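Side-chain contacts in chitin oligosaccahride binding protein NagB1 (Paenibacillus sp. FPU-7, PDB 7EHP), which binds chitin oligosaccharides, probably N,N'-diacetylchitobiose and N,N',N''-triacetylchitotriose, as an extracellular solute-binding protein of the periplasmic-binding-protein type: residues E50-P53 / A54-A57; R362-L365 / E366-M369. All blocks are in the same frame, centred on the assembly; numbering follows the deposited sequence.

Contact 1: E50-P53 / A54-A57; sequences EKLP and AEMA
Lys-51 and Glu-55 cross one turn apart on helix 44-58, an i to i+4 pair of opposite charges in a protein of the periplasmic-binding-protein clan. They do not form a direct salt bridge: Lys-51 NZ stops 4.1 Å from Glu-55 OE1. A water closes the gap, accepting a hydrogen bond from Lys-51 NZ at 2.6 Å and giving one to Glu-55 OE1. Lys-51 leaves the backbone with CG anti to N (chi1 -171°), and this first torsion sets CG beside the carboxylate, 3.8 Å from Glu-55 OE1. Further out, CE of the lysine lies near the same oxygen. Glu-55 stretches back along the preceding turn, its CG passing 3.3 Å from Lys-51 O. Its stronger partner is Arg-6, which makes a salt bridge to OE1, so that OE1 serves Arg-6 directly and Lys-51 through the water. With an alanine here, Arg-6 would probably lose its carboxylate partner and the ammonium of Lys-51 its water-borne link.

On the buried side Leu-52 and Met-56 lie side by side, pointing the same way, and both touch Phe-65 of strand 64-68. Met-56 folds at chi2 (-63°), which brings its methyl CE to 4.0 Å from Leu-52 CD1. The main chain keeps the helical pattern, Met-56 N donating to Leu-52 O, although the helix is kinked at Pro-53, whose nitrogen has no hydrogen for the turn before. Leu-52 CD1 also meets the carboxylate of Glu-55, 3.8 Å from its OE2.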
loop_
_atom_site.group_PDB
_atom_site.type_symbol
_atom_site.label_atom_id
_atom_site.label_comp_id
_atom_site.label_asym_id
_atom_site.label_seq_id
_atom_site.Cartn_x
_atom_site.Cartn_y
_atom_site.Cartn_z
ATOM N N GLU A 50 -3.479 14.670 -4.565
ATOM C CA GLU A 50 -3.632 16.084 -4.909
ATOM C C GLU A 50 -2.768 16.520 -6.093
ATOM O O GLU A 50 -3.303 16.982 -7.105
ATOM C CB GLU A 50 -3.317 16.975 -3.710
ATOM C CG GLU A 50 -4.410 16.938 -2.613
ATOM C CD GLU A 50 -5.640 17.818 -2.935
ATOM O OE1 GLU A 50 -6.770 17.276 -3.024
ATOM O OE2 GLU A 50 -5.481 19.053 -3.084
ATOM N N LYS A 51 -1.441 16.385 -5.978
ATOM C CA LYS A 51 -0.530 16.956 -6.971
ATOM C C LYS A 51 -0.731 16.328 -8.340
ATOM O O LYS A 51 -0.989 17.030 -9.323
ATOM C CB LYS A 51 0.917 16.786 -6.515
ATOM C CG LYS A 51 1.930 17.542 -7.375
ATOM C CD LYS A 51 3.161 17.923 -6.551
ATOM C CE LYS A 51 4.104 18.865 -7.306
ATOM N NZ LYS A 51 3.531 20.235 -7.487
ATOM N N LEU A 52 -0.583 14.995 -8.431
ATOM C CA LEU A 52 -0.653 14.289 -9.711
ATOM C C LEU A 52 -2.051 14.339 -10.331
ATOM O O LEU A 52 -2.157 14.530 -11.554
ATOM C CB LEU A 52 -0.182 12.830 -9.571
ATOM C CG LEU A 52 -0.064 11.978 -10.832
ATOM C CD1 LEU A 52 0.810 12.642 -11.881
ATOM C CD2 LEU A 52 0.456 10.570 -10.532
ATOM N N PRO A 53 -3.143 14.156 -9.571
ATOM C CA PRO A 53 -4.472 14.374 -10.175
ATOM C C PRO A 53 -4.615 15.744 -10.803
ATOM O O PRO A 53 -5.200 15.871 -11.886
ATOM C CB PRO A 53 -5.423 14.201 -8.978
ATOM C CG PRO A 53 -4.733 13.199 -8.144
ATOM C CD PRO A 53 -3.290 13.691 -8.177
ATOM N N ALA A 54 -4.080 16.779 -10.155
ATOM C CA ALA A 54 -4.165 18.120 -10.719
ATOM C C ALA A 54 -3.382 18.210 -12.025
ATOM O O ALA A 54 -3.903 18.691 -13.039
ATOM C CB ALA A 54 -3.656 19.151 -9.712
ATOM N N GLU A 55 -2.128 17.741 -12.016
ATOM C CA GLU A 55 -1.311 17.757 -13.231
ATOM C C GLU A 55 -1.959 16.953 -14.347
ATOM O O GLU A 55 -1.896 17.341 -15.518
ATOM C CB GLU A 55 0.090 17.227 -12.923
ATOM C CG GLU A 55 0.806 18.054 -11.871
ATOM C CD GLU A 55 2.019 17.367 -11.284
ATOM O OE1 GLU A 55 2.985 18.087 -10.965
ATOM O OE2 GLU A 55 2.010 16.122 -11.125
ATOM N N MET A 56 -2.588 15.832 -14.012
ATOM C CA MET A 56 -3.264 15.048 -15.039
ATOM C C MET A 56 -4.423 15.827 -15.647
ATOM O O MET A 56 -4.628 15.797 -16.865
ATOM C CB MET A 56 -3.754 13.722 -14.456
ATOM C CG MET A 56 -2.654 12.688 -14.255
ATOM S SD MET A 56 -1.860 12.176 -15.805
ATOM C CE MET A 56 -0.651 11.008 -15.188
ATOM N N ALA A 57 -5.185 16.544 -14.822
ATOM C CA ALA A 57 -6.330 17.274 -15.355
ATOM C C ALA A 57 -5.886 18.395 -16.284
ATOM O O ALA A 57 -6.535 18.657 -17.303
ATOM C CB ALA A 57 -7.175 17.834 -14.217
HETATM O O HOH W 1 2.186 20.635 -9.665
#

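Contact 2: R362-L365 / E366-M369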
loop_
_atom_site.group_PDB
_atom_site.type_symbol
_atom_site.label_atom_id
_atom_site.label_comp_id
_atom_site.label_asym_id
_atom_site.label_seq_id
_atom_site.Cartn_x
_atom_site.Cartn_y
_atom_site.Cartn_z
ATOM N N ARG A 362 -12.832 7.143 -1.471
ATOM C CA ARG A 362 -11.631 6.989 -0.655
ATOM C C ARG A 362 -11.426 8.197 0.253
ATOM O O ARG A 362 -11.137 8.047 1.441
ATOM C CB ARG A 362 -10.409 6.806 -1.568
ATOM C CG ARG A 362 -9.146 6.323 -0.841
ATOM C CD ARG A 362 -7.907 7.084 -1.301
ATOM N NE ARG A 362 -7.823 8.419 -0.721
ATOM C CZ ARG A 362 -7.999 9.546 -1.402
ATOM N NH1 ARG A 362 -8.264 9.513 -2.702
ATOM N NH2 ARG A 362 -7.885 10.706 -0.784
ATOM N N GLU A 363 -11.519 9.407 -0.312
ATOM C CA GLU A 363 -11.321 10.616 0.482
ATOM C C GLU A 363 -12.344 10.707 1.610
ATOM O O GLU A 363 -12.009 11.068 2.746
ATOM C CB GLU A 363 -11.410 11.847 -0.421
ATOM C CG GLU A 363 -11.189 13.142 0.336
ATOM C CD GLU A 363 -11.389 14.391 -0.518
ATOM O OE1 GLU A 363 -12.544 14.704 -0.871
ATOM O OE2 GLU A 363 -10.383 15.061 -0.825
ATOM N N THR A 364 -13.596 10.360 1.316
ATOM C CA THR A 364 -14.652 10.418 2.321
ATOM C C THR A 364 -14.425 9.390 3.423
ATOM O O THR A 364 -14.640 9.678 4.604
ATOM C CB THR A 364 -15.990 10.207 1.620
ATOM O OG1 THR A 364 -16.120 11.210 0.599
ATOM C CG2 THR A 364 -17.164 10.246 2.612
ATOM N N LEU A 365 -13.976 8.186 3.061
ATOM C CA LEU A 365 -13.682 7.188 4.079
ATOM C C LEU A 365 -12.578 7.675 5.006
ATOM O O LEU A 365 -12.677 7.514 6.229
ATOM C CB LEU A 365 -13.291 5.856 3.439
ATOM C CG LEU A 365 -13.046 4.741 4.446
ATOM C CD1 LEU A 365 -14.340 4.513 5.271
ATOM C CD2 LEU A 365 -12.598 3.455 3.757
ATOM N N GLU A 366 -11.526 8.290 4.445
ATOM C CA GLU A 366 -10.455 8.863 5.264
ATOM C C GLU A 366 -11.007 9.864 6.270
ATOM O O GLU A 366 -10.763 9.758 7.478
ATOM C CB GLU A 366 -9.418 9.547 4.370
ATOM C CG GLU A 366 -8.436 8.601 3.747
ATOM C CD GLU A 366 -7.702 9.199 2.560
ATOM O OE1 GLU A 366 -6.882 8.478 1.959
ATOM O OE2 GLU A 366 -7.933 10.377 2.226
ATOM N N MET A 367 -11.775 10.838 5.788
ATOM C CA MET A 367 -12.277 11.869 6.688
ATOM C C MET A 367 -13.249 11.290 7.706
ATOM O O MET A 367 -13.221 11.673 8.876
ATOM C CB MET A 367 -12.930 12.984 5.882
ATOM C CG MET A 367 -12.067 13.474 4.714
ATOM S SD MET A 367 -12.773 14.865 3.791
ATOM C CE MET A 367 -13.930 14.040 2.685
ATOM N N CYS A 368 -14.107 10.362 7.277
ATOM C CA CYS A 368 -15.049 9.729 8.196
ATOM C C CYS A 368 -14.330 8.941 9.281
ATOM O O CYS A 368 -14.740 8.972 10.443
ATOM C CB CYS A 368 -16.005 8.822 7.432
ATOM S SG CYS A 368 -17.325 9.745 6.642
ATOM N N MET A 369 -13.254 8.233 8.932
ATOM C CA MET A 369 -12.546 7.455 9.947
ATOM C C MET A 369 -11.808 8.331 10.945
ATOM O O MET A 369 -11.716 7.969 12.126
ATOM C CB MET A 369 -11.590 6.468 9.292
ATOM C CG MET A 369 -12.297 5.368 8.511
ATOM S SD MET A 369 -13.569 4.476 9.462
ATOM C CE MET A 369 -12.551 3.524 10.583
#
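Helix 359-373 carries an i to i+4 salt bridge, Arg-362 to Glu-366, close to the bound sugar. The guanidinium grips side-on with two nitrogens: Arg-362 NE gives a nearly straight bond to Glu-366 OE1 (2.8 Å), and Arg-362 NH2 reaches Glu-366 OE2 at 3.0 Å. Both oxygens lie near the guanidinium plane, yet the two flat groups are turned 54° apart, and OE1 is approached from above the carboxylate plane while OE2 is met on its syn side. Bends at chi2 and chi3 (77°) swing the arginine head round to its partner, whereas Glu-366 is extended beyond CG. One residue along, Met-367 curls at chi3 to set CE 3.7 Å from Glu-363 CG; the carboxylate of Glu-363 is paired through OE1 with Lys-360. Leu-365 and Met-369 lie alongside each other, CD1 of Leu-365 3.9 Å from CG of Met-369.

That apolar pair packs against Asn-169 of helix 165-180 and Phe-204 of helix 198-213. Thr-364, Leu-365 and Cys-368 touch helix 379-396, while Arg-362 makes a cation-pi contact with Phe-49 of helix 44-58.

Contacts 1 and 2 are both single-helix i to i+4 arrangements, far apart in sequence but with centres about 19 Å apart; their nearest atoms come within about 5 Å without touching. Phe-49, next to residues 50-53 in the chain, is a neighbour through which helix 44-58 meets Arg-362. The side chain of Arg-362 is about 6 Å, and that of Leu-52 about 10 Å, from a bound N-acetylglucosamine residue, not necessarily the same one. Contact 2 is thus the closer to the sugar, and helices 44-58 and 359-373 both pass near the glycan.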